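Local coordinates for nitrogenase molybdenum-iron protein alpha chain (PDB 4WES) that forms part of the molybdenum-iron protein of nitrogenase, which reduces dinitrogen to ammonium at an iron-sulfur-molybdenum cofactor, at residues T83-N95 / G214-D226. Sequence-based numbering, arbitrary orientation. Where two conformers were deposited one is given.
Sequences TWGGRRFKSKPEN and GEYNIGGDAWEMD. With ICS (iron-sulfur-molybdenum cluster with interstitial carbon), chain F; HCA (3-hydroxy-3-carboxy-adipic acid), chain E.
With CG opposite its backbone N (chi1 180°) and the chain extended as far as NE, Arg87 reaches past Ile218 to Tyr216, whose chi1 of -55° places the CG end of its ring at the edge of the guanidinium. Arg87 NH1 comes to 3.1 Å from Tyr216 CG, the two planes lying 55° apart, while Ile218 CD1 lies over one guanidinium face, toward its rim. Long and cationic, Arg87 runs beside the iron-sulfur-molybdenum cluster, NH1 3.3 Å from sulfur S5A, where its charge would probably stabilise the anionic cofactor; its CB and CG lie against homocitrate. Tyr216 turns its CE2 to sulfur S2A, and its OH and Ser265 OG share a hydrogen bond.

Beyond the pocket the backbones join in a single bridge, Phe89 with Ile218. Gly219 N donates to Arg88 O (3.0 Å), and Lys90 N to Asn217 O, which Gly220 N reaches from the opposite face of its plane. Asn217 suits its place because its amide works both ways: ND2 donates to Lys90 O (2.8 Å), and OD1 accepts from Trp223 N, at the first turn of the helix. ND2 also lies over the centre of one indole face of Trp223, 3.2 Å above the plane; Lys92 CE lies over the opposite face, offset toward the rim. Gly219, with positive phi and no side chain, lets the Arg88 guanidinium lie against its CA, NH1 3.7 Å away. Arg88 NH1 and Lys90 NZ share a water, and both make salt bridges to a beta chain, with its Glu455 and Asp453 respectively.

The contact thus ties the loop between helix 77-81 and strand 106-107 to the turns linking strand 209-215, in a parallel four-stranded sheet, to helix 221-232, for which Gly220 is the N-cap.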
# COMPACT_ATOMS: atom_id res chain seq x y z
N THR A 83 8.03 21.47 16.62
CA THR A 83 8.70 22.27 15.61
C THR A 83 9.40 21.41 14.57
O THR A 83 10.18 21.91 13.75
CB THR A 83 9.65 23.31 16.21
OG1 THR A 83 10.74 22.66 16.90
CG2 THR A 83 8.90 24.24 17.14
N TRP A 84 9.10 20.12 14.54
CA TRP A 84 9.72 19.17 13.63
C TRP A 84 8.96 19.09 12.30
O TRP A 84 8.19 18.15 12.02
CB TRP A 84 9.86 17.80 14.31
CG TRP A 84 10.80 16.83 13.70
CD1 TRP A 84 11.63 17.00 12.63
CD2 TRP A 84 11.01 15.50 14.15
NE1 TRP A 84 12.36 15.86 12.39
CE2 TRP A 84 11.96 14.91 13.30
CE3 TRP A 84 10.44 14.72 15.15
CZ2 TRP A 84 12.37 13.59 13.44
CZ3 TRP A 84 10.86 13.41 15.31
CH2 TRP A 84 11.81 12.86 14.45
N GLY A 85 9.19 20.07 11.44
CA GLY A 85 8.70 20.02 10.07
C GLY A 85 7.29 20.48 9.80
O GLY A 85 6.89 20.52 8.65
N GLY A 86 6.54 20.85 10.84
CA GLY A 86 5.17 21.27 10.62
C GLY A 86 5.05 22.61 9.93
O GLY A 86 4.06 22.88 9.26
N ARG A 87 6.05 23.48 10.10
CA ARG A 87 6.11 24.76 9.40
C ARG A 87 7.09 24.57 8.24
O ARG A 87 8.25 24.20 8.43
CB ARG A 87 6.53 25.88 10.31
CG ARG A 87 6.61 27.22 9.60
CD ARG A 87 6.60 28.36 10.56
NE ARG A 87 6.86 29.66 9.95
CZ ARG A 87 8.06 30.21 9.80
NH1 ARG A 87 8.18 31.43 9.32
NH2 ARG A 87 9.17 29.55 10.15
N ARG A 88 6.58 24.81 7.02
CA ARG A 88 7.18 24.33 5.80
C ARG A 88 8.19 25.29 5.16
O ARG A 88 8.19 25.46 3.93
CB ARG A 88 6.08 23.96 4.82
CG ARG A 88 5.18 22.83 5.32
CD ARG A 88 4.01 22.58 4.39
NE ARG A 88 4.48 22.26 3.05
CZ ARG A 88 4.42 23.02 1.95
NH1 ARG A 88 5.06 22.64 0.85
NH2 ARG A 88 3.74 24.15 1.93
N PHE A 89 9.09 25.86 5.96
CA PHE A 89 10.21 26.58 5.36
C PHE A 89 11.09 25.57 4.63
O PHE A 89 11.52 24.57 5.18
CB PHE A 89 11.01 27.37 6.40
CG PHE A 89 11.34 26.65 7.69
CD1 PHE A 89 12.49 25.91 7.82
CD2 PHE A 89 10.50 26.78 8.76
CE1 PHE A 89 12.80 25.28 9.02
CE2 PHE A 89 10.79 26.20 9.96
CZ PHE A 89 11.93 25.44 10.11
N LYS A 90 11.39 25.84 3.36
CA LYS A 90 12.22 24.93 2.58
C LYS A 90 13.67 25.39 2.58
O LYS A 90 13.96 26.59 2.55
CB LYS A 90 11.69 24.77 1.15
CG LYS A 90 10.34 24.05 1.04
CD LYS A 90 10.00 23.75 -0.42
CE LYS A 90 8.73 22.94 -0.56
NZ LYS A 90 8.41 22.64 -1.95
N SER A 91 14.57 24.42 2.60
CA SER A 91 16.02 24.66 2.65
C SER A 91 16.74 23.71 1.75
O SER A 91 16.34 22.56 1.56
CB SER A 91 16.56 24.46 4.07
OG SER A 91 15.90 25.31 4.99
N LYS A 92 17.86 24.18 1.19
CA LYS A 92 18.74 23.30 0.46
C LYS A 92 20.19 23.62 0.84
O LYS A 92 20.49 24.74 1.26
CB LYS A 92 18.51 23.39 -1.02
CG LYS A 92 18.77 24.71 -1.58
CD LYS A 92 18.25 24.85 -3.05
CE LYS A 92 18.45 26.25 -3.58
NZ LYS A 92 19.90 26.63 -3.59
N PRO A 93 21.10 22.66 0.70
CA PRO A 93 22.49 22.96 0.99
C PRO A 93 22.99 24.14 0.15
O PRO A 93 22.82 24.15 -1.07
CB PRO A 93 23.21 21.69 0.59
CG PRO A 93 22.20 20.65 0.56
CD PRO A 93 20.90 21.29 0.26
N GLU A 94 23.61 25.12 0.79
CA GLU A 94 24.05 26.30 0.07
C GLU A 94 25.12 25.89 -0.95
O GLU A 94 26.03 25.14 -0.62
CB GLU A 94 24.60 27.37 1.00
CG GLU A 94 24.77 28.75 0.36
CD GLU A 94 23.47 29.47 0.02
OE1 GLU A 94 22.39 29.06 0.50
OE2 GLU A 94 23.54 30.51 -0.70
N ASN A 95 24.98 26.34 -2.19
CA ASN A 95 25.91 25.99 -3.26
C ASN A 95 26.00 24.49 -3.48
O ASN A 95 26.95 24.02 -4.10
CB ASN A 95 27.34 26.57 -3.00
CG ASN A 95 27.30 28.05 -2.79
OD1 ASN A 95 27.78 28.58 -1.78
ND2 ASN A 95 26.68 28.73 -3.72
N GLY A 214 11.42 39.24 6.36
CA GLY A 214 10.15 38.66 6.79
C GLY A 214 9.56 37.77 5.72
O GLY A 214 8.37 37.87 5.37
N GLU A 215 10.39 36.89 5.21
CA GLU A 215 10.02 35.93 4.20
C GLU A 215 10.72 34.62 4.53
O GLU A 215 11.96 34.61 4.69
CB GLU A 215 10.41 36.41 2.81
CG GLU A 215 10.33 35.35 1.75
CD GLU A 215 8.99 34.64 1.67
OE1 GLU A 215 8.99 33.40 1.48
OE2 GLU A 215 7.95 35.33 1.80
N TYR A 216 9.95 33.53 4.65
CA TYR A 216 10.45 32.31 5.28
C TYR A 216 10.48 31.11 4.35
O TYR A 216 10.70 29.99 4.77
CB TYR A 216 9.70 32.08 6.60
CG TYR A 216 9.81 33.30 7.47
CD1 TYR A 216 10.95 33.54 8.22
CD2 TYR A 216 8.80 34.24 7.51
CE1 TYR A 216 11.10 34.68 8.97
CE2 TYR A 216 8.92 35.39 8.28
CZ TYR A 216 10.07 35.61 9.01
OH TYR A 216 10.22 36.75 9.78
N ASN A 217 10.29 31.36 3.04
CA ASN A 217 10.36 30.31 2.03
C ASN A 217 9.40 29.16 2.28
O ASN A 217 9.71 28.00 2.00
CB ASN A 217 11.79 29.77 1.85
CG ASN A 217 11.97 29.09 0.50
OD1 ASN A 217 11.36 29.49 -0.49
ND2 ASN A 217 12.85 28.09 0.44
N ILE A 218 8.19 29.48 2.77
CA ILE A 218 7.19 28.44 2.95
C ILE A 218 6.81 27.88 1.59
O ILE A 218 6.46 28.63 0.68
CB ILE A 218 5.97 28.98 3.69
CG1 ILE A 218 6.35 29.66 5.03
CG2 ILE A 218 4.94 27.87 3.89
CD1 ILE A 218 7.20 28.83 5.98
N GLY A 219 6.91 26.57 1.44
CA GLY A 219 6.58 25.94 0.17
C GLY A 219 7.39 26.41 -1.01
O GLY A 219 6.95 26.23 -2.14
N GLY A 220 8.57 27.01 -0.80
CA GLY A 220 9.35 27.51 -1.90
C GLY A 220 9.06 28.92 -2.35
O GLY A 220 9.63 29.35 -3.38
N ASP A 221 8.28 29.67 -1.61
CA ASP A 221 7.94 31.04 -1.99
C ASP A 221 9.18 31.92 -2.28
O ASP A 221 9.13 32.72 -3.21
CB ASP A 221 7.16 31.73 -0.86
CG ASP A 221 5.69 31.39 -0.78
OD1 ASP A 221 5.15 30.68 -1.66
OD2 ASP A 221 5.09 31.84 0.24
N ALA A 222 10.19 31.83 -1.44
CA ALA A 222 11.34 32.73 -1.58
C ALA A 222 12.11 32.42 -2.85
O ALA A 222 12.58 33.33 -3.56
CB ALA A 222 12.26 32.65 -0.39
N TRP A 223 12.27 31.13 -3.17
CA TRP A 223 12.95 30.77 -4.40
C TRP A 223 12.23 31.31 -5.62
O TRP A 223 12.86 31.70 -6.61
CB TRP A 223 13.15 29.26 -4.49
CG TRP A 223 14.06 28.72 -3.44
CD1 TRP A 223 15.18 29.34 -2.92
CD2 TRP A 223 13.98 27.45 -2.79
NE1 TRP A 223 15.80 28.52 -2.02
CE2 TRP A 223 15.09 27.36 -1.91
CE3 TRP A 223 13.09 26.37 -2.88
CZ2 TRP A 223 15.30 26.28 -1.11
CZ3 TRP A 223 13.31 25.27 -2.05
CH2 TRP A 223 14.42 25.23 -1.20
N GLU A 224 10.90 31.36 -5.57
CA GLU A 224 10.14 31.89 -6.69
C GLU A 224 10.31 33.41 -6.81
O GLU A 224 10.45 33.91 -7.94
CB GLU A 224 8.67 31.45 -6.57
CG GLU A 224 7.75 32.10 -7.59
CD GLU A 224 8.04 31.87 -9.06
OE1 GLU A 224 7.42 32.59 -9.87
OE2 GLU A 224 8.87 30.97 -9.38
N MET A 225 10.26 34.15 -5.71
CA MET A 225 10.57 35.58 -5.69
C MET A 225 11.93 35.82 -6.30
O MET A 225 12.15 36.72 -7.13
CB MET A 225 10.59 36.11 -4.24
CG MET A 225 9.25 36.09 -3.53
SD MET A 225 9.36 36.68 -1.82
CE MET A 225 7.87 35.96 -1.15
N ASP A 226 12.91 35.05 -5.78
CA ASP A 226 14.30 35.26 -6.18
C ASP A 226 14.46 35.02 -7.66
O ASP A 226 15.25 35.71 -8.33
CB ASP A 226 15.26 34.35 -5.40
CG ASP A 226 15.32 34.70 -3.93
OD1 ASP A 226 14.71 35.71 -3.51
OD2 ASP A 226 16.02 33.95 -3.22
FE1 ICS F . 4.70 36.72 9.27
MO1 ICS F . 1.66 30.59 10.50
FE2 ICS F . 4.11 34.94 11.15
FE3 ICS F . 4.78 34.11 8.69
FE4 ICS F . 2.47 35.36 9.10
FE5 ICS F . 1.33 33.10 9.58
FE6 ICS F . 3.00 32.65 11.57
FE7 ICS F . 3.61 31.86 9.18
CX ICS F . 3.20 33.72 9.86
S1A ICS F . 2.97 36.85 10.78
S1B ICS F . 0.79 32.42 11.66
S2A ICS F . 6.14 35.23 10.16
S2B ICS F . 4.02 33.85 13.09
S3A ICS F . 0.34 34.90 8.66
S3B ICS F . 3.96 30.71 11.08
S4A ICS F . 3.91 35.71 7.35
S4B ICS F . 1.66 31.31 8.27
S5A ICS F . 5.35 32.12 7.85
C1 HCA E . 2.73 28.66 14.61
C2 HCA E . 3.02 27.94 13.30
C3 HCA E . 1.89 28.01 12.28
C4 HCA E . 0.76 27.01 12.58
C5 HCA E . -0.18 26.97 11.36
C6 HCA E . -1.58 26.45 11.53
C7 HCA E . 2.45 27.69 10.89
O1 HCA E . 1.89 29.58 14.63
O2 HCA E . 3.37 28.33 15.62
O3 HCA E . -2.06 25.73 10.60
O4 HCA E . -2.22 26.74 12.57
O5 HCA E . 2.21 28.50 9.97
O6 HCA E . 3.05 26.62 10.73
O7 HCA E . 1.32 29.31 12.26
O HOH W 1 5.69 23.03 -2.07